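Local coordinates for protein DNA helicase RecQ (Deinococcus radiodurans, PDB 2RHF) that probably couples ATP hydrolysis to 3'-5' unwinding of duplex DNA, the piece described here being a C-terminal HRDC domain of the helicase, at residues A[15-20]-A[64-69]. Residues are numbered along the deposited sequence; the frame is centred on the assembly and turned at random.
Sequences RRELMK and GERILD
Leu-18 and Arg-66 mark the nearest backbone approach of two helical segments, 15-20 and 64-69, their CA atoms 9.3 Å apart, a spacing that side chains must bridge. Arg-66 does most of the spanning. Its chain bends at both chi2 and chi3, folding the guanidinium over to the helix of residues 4-22, where it illustrates how one planar cation can serve an apolar and an acidic neighbour at once. One face is met by the CD2 methyl of Leu-18, which stands 3.5 Å above the guanidinium plane, displaced toward the rim, and comes within 3.6 Å of Arg-66 NH1. At the edge of the same group, Arg-66 NH2 donates to Glu-17 OE1 in a salt bridge of 3.1 Å, moderately bent with an N-H...O angle of 155°. The acceptor lies almost in the guanidinium plane, but the carboxylate is approached on its anti side and 26° out of its own plane, the two flat groups being turned 39° apart. Glu-17 extends fully beyond CG, carrying its acid across the arginine's end at a slant; a water joins the pair again, accepting from Arg-66 NE at 2.8 Å and donating to Glu-17 OE1 at 2.9 Å. Glu-21, one turn further along the first helix, forms a salt bridge with Arg-66 NH1, while Leu-14 and Val-29 extend the apolar surroundings. A leucine in place of Arg-66 would probably leave Glu-17 and Glu-21 without their shared positive partner and strand the bridging water. Within the HRDC helical bundle, one cation here joins the first and last helices, beside apolar packing such as Ile-67 on Leu-14: its bonds through NH1, NH2 and NE are likely to limit guanidinium rotation, and its charge to ease repulsion between two acids on the same helix.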
ATOM      1  N   ARG A  15       3.953   2.641   4.976  1.00  8.66           N
ATOM      2  CA  ARG A  15       2.968   3.217   5.881  1.00  9.25           C
ATOM      3  C   ARG A  15       3.644   4.101   6.942  1.00  9.34           C
ATOM      4  O   ARG A  15       3.156   5.194   7.235  1.00  9.92           O
ATOM      5  CB  ARG A  15       2.111   2.119   6.496  1.00  9.17           C
ATOM      6  CG  ARG A  15       0.979   2.653   7.389  1.00  9.55           C
ATOM      7  CD  ARG A  15      -0.042   1.593   7.704  1.00 10.27           C
ATOM      8  NE  ARG A  15       0.529   0.502   8.492  1.00  9.65           N
ATOM      9  CZ  ARG A  15      -0.150  -0.578   8.868  1.00  9.82           C
ATOM     10  NH1 ARG A  15      -1.435  -0.714   8.541  1.00 10.35           N
ATOM     11  NH2 ARG A  15       0.443  -1.511   9.579  1.00 11.23           N
ATOM     12  N   ARG A  16       4.789   3.660   7.472  1.00  9.90           N
ATOM     13  CA  ARG A  16       5.537   4.487   8.433  1.00 10.90           C
ATOM     14  C   ARG A  16       6.032   5.797   7.828  1.00 10.55           C
ATOM     15  O   ARG A  16       6.002   6.829   8.495  1.00 11.60           O
ATOM     16  CB  ARG A  16       6.679   3.702   9.060  1.00 12.09           C
ATOM     17  CG  ARG A  16       6.225   2.591   9.975  1.00 14.40           C
ATOM     18  CD  ARG A  16       7.402   1.721  10.431  1.00 20.69           C
ATOM     19  NE  ARG A  16       6.934   0.403  10.864  1.00 23.21           N
ATOM     20  CZ  ARG A  16       7.395  -0.760  10.410  1.00 23.82           C
ATOM     21  NH1 ARG A  16       8.385  -0.807   9.514  1.00 23.71           N
ATOM     22  NH2 ARG A  16       6.882  -1.890  10.878  1.00 25.95           N
ATOM     23  N   GLU A  17       6.473   5.765   6.566  1.00 10.43           N
ATOM     24  CA  GLU A  17       6.871   7.002   5.878  1.00 11.08           C
ATOM     25  C   GLU A  17       5.688   7.947   5.755  1.00 11.19           C
ATOM     26  O   GLU A  17       5.802   9.151   6.010  1.00 12.12           O
ATOM     27  CB  GLU A  17       7.424   6.704   4.486  1.00 11.10           C
ATOM     28  CG  GLU A  17       8.696   5.892   4.499  1.00 11.69           C
ATOM     29  CD  GLU A  17       9.193   5.498   3.114  1.00 12.84           C
ATOM     30  OE1 GLU A  17       8.486   5.716   2.105  1.00 14.50           O
ATOM     31  OE2 GLU A  17      10.325   4.959   3.053  1.00 14.17           O
ATOM     32  N   LEU A  18       4.544   7.407   5.340  1.00 10.68           N
ATOM     33  CA  LEU A  18       3.349   8.214   5.153  1.00 11.19           C
ATOM     34  C   LEU A  18       2.847   8.793   6.472  1.00 11.35           C
ATOM     35  O   LEU A  18       2.399   9.937   6.529  1.00 12.21           O
ATOM     36  CB  LEU A  18       2.261   7.400   4.460  1.00 10.96           C
ATOM     37  CG  LEU A  18       2.611   6.936   3.035  1.00 10.89           C
ATOM     38  CD1 LEU A  18       1.542   5.998   2.526  1.00 11.20           C
ATOM     39  CD2 LEU A  18       2.819   8.103   2.070  1.00 11.89           C
HETATM   40  N   MSE A  19       2.948   8.013   7.541  1.00 11.13           N
HETATM   41  CA  MSE A  19       2.609   8.506   8.886  1.00 12.53           C
HETATM   42  C   MSE A  19       3.468   9.723   9.252  1.00 13.40           C
HETATM   43  O   MSE A  19       2.968  10.733   9.756  1.00 14.23           O
HETATM   44  CB  MSE A  19       2.845   7.414   9.918  1.00 11.98           C
HETATM   45  CG  MSE A  19       1.845   6.267   9.894  1.00 12.10           C
HETATM   46 SE   MSE A  19       2.460   4.783  10.961  1.00 15.65          SE
HETATM   47  CE  MSE A  19       2.525   5.656  12.699  1.00 16.35           C
ATOM     48  N   LYS A  20       4.769   9.619   9.000  1.00 14.02           N
ATOM     49  CA  LYS A  20       5.701  10.699   9.322  1.00 16.15           C
ATOM     50  C   LYS A  20       5.368  11.953   8.504  1.00 15.79           C
ATOM     51  O   LYS A  20       5.377  13.077   9.039  1.00 17.06           O
ATOM     52  CB  LYS A  20       7.149  10.238   9.081  1.00 16.31           C
ATOM     53  CG  LYS A  20       8.230  11.282   9.398  1.00 18.43           C
ATOM     54  CD  LYS A  20       9.621  10.798   8.956  1.00 20.12           C
ATOM     55  CE  LYS A  20      10.658  11.924   9.019  1.00 23.92           C
ATOM     56  NZ  LYS A  20      11.903  11.620   8.242  1.00 26.45           N
ATOM     57  N   GLY A  64      -1.456   6.256  -3.948  1.00 10.50           N
ATOM     58  CA  GLY A  64      -1.491   5.150  -4.909  1.00 10.41           C
ATOM     59  C   GLY A  64      -0.177   4.908  -5.616  1.00  9.56           C
ATOM     60  O   GLY A  64       0.280   3.774  -5.723  1.00  9.98           O
ATOM     61  N   GLU A  65       0.435   5.965  -6.121  1.00 10.18           N
ATOM     62  CA  GLU A  65       1.706   5.801  -6.824  1.00 11.15           C
ATOM     63  C   GLU A  65       2.783   5.262  -5.888  1.00  9.94           C
ATOM     64  O   GLU A  65       3.556   4.390  -6.276  1.00  9.94           O
ATOM     65  CB  GLU A  65       2.138   7.105  -7.491  1.00 12.87           C
ATOM     66  CG  GLU A  65       1.265   7.513  -8.702  1.00 17.47           C
ATOM     67  CD  GLU A  65       1.175   6.452  -9.827  1.00 21.73           C
ATOM     68  OE1 GLU A  65       2.056   5.568  -9.927  1.00 24.17           O
ATOM     69  OE2 GLU A  65       0.208   6.516 -10.620  1.00 25.58           O
ATOM     70  N   ARG A  66       2.817   5.742  -4.649  1.00  9.46           N
ATOM     71  CA  ARG A  66       3.775   5.237  -3.662  1.00  9.97           C
ATOM     72  C   ARG A  66       3.540   3.754  -3.347  1.00  8.76           C
ATOM     73  O   ARG A  66       4.495   2.994  -3.168  1.00  8.84           O
ATOM     74  CB  ARG A  66       3.719   6.060  -2.364  1.00 11.37           C
ATOM     75  CG  ARG A  66       4.032   7.527  -2.467  1.00 14.86           C
ATOM     76  CD  ARG A  66       5.498   7.802  -2.340  1.00 15.63           C
ATOM     77  NE  ARG A  66       6.051   7.549  -1.010  1.00 14.53           N
ATOM     78  CZ  ARG A  66       6.016   8.390   0.032  1.00 14.39           C
ATOM     79  NH1 ARG A  66       5.400   9.567  -0.052  1.00 15.56           N
ATOM     80  NH2 ARG A  66       6.601   8.043   1.173  1.00 14.77           N
ATOM     81  N   ILE A  67       2.276   3.346  -3.257  1.00  8.78           N
ATOM     82  CA  ILE A  67       1.938   1.956  -3.019  1.00  8.89           C
ATOM     83  C   ILE A  67       2.411   1.086  -4.180  1.00  8.24           C
ATOM     84  O   ILE A  67       3.031   0.037  -3.969  1.00  8.52           O
ATOM     85  CB  ILE A  67       0.419   1.799  -2.790  1.00  8.54           C
ATOM     86  CG1 ILE A  67       0.013   2.412  -1.438  1.00  9.44           C
ATOM     87  CG2 ILE A  67       0.009   0.321  -2.869  1.00  9.39           C
ATOM     88  CD1 ILE A  67      -1.492   2.620  -1.259  1.00 10.11           C
ATOM     89  N   LEU A  68       2.113   1.491  -5.405  1.00  8.38           N
ATOM     90  CA  LEU A  68       2.549   0.705  -6.571  1.00  9.02           C
ATOM     91  C   LEU A  68       4.060   0.591  -6.608  1.00  8.99           C
ATOM     92  O   LEU A  68       4.595  -0.460  -6.931  1.00  9.02           O
ATOM     93  CB  LEU A  68       2.040   1.321  -7.866  1.00  9.85           C
ATOM     94  CG  LEU A  68       0.516   1.327  -8.043  1.00 10.70           C
ATOM     95  CD1 LEU A  68       0.144   1.955  -9.381  1.00 12.85           C
ATOM     96  CD2 LEU A  68      -0.076  -0.087  -7.927  1.00 11.59           C
ATOM     97  N   ASP A  69       4.752   1.676  -6.272  1.00  8.86           N
ATOM     98  CA  ASP A  69       6.212   1.690  -6.275  1.00  9.42           C
ATOM     99  C   ASP A  69       6.768   0.755  -5.191  1.00  8.93           C
ATOM    100  O   ASP A  69       7.767   0.067  -5.420  1.00  9.10           O
ATOM    101  CB  ASP A  69       6.677   3.149  -6.112  1.00 10.13           C
ATOM    102  CG  ASP A  69       8.182   3.308  -5.984  1.00 11.57           C
ATOM    103  OD1 ASP A  69       8.955   2.626  -6.701  1.00 12.39           O
ATOM    104  OD2 ASP A  69       8.575   4.188  -5.182  1.00 13.97           O
TER
HETATM  105  O   HOH W   1       8.176   5.683  -0.748  1.00 16.53           O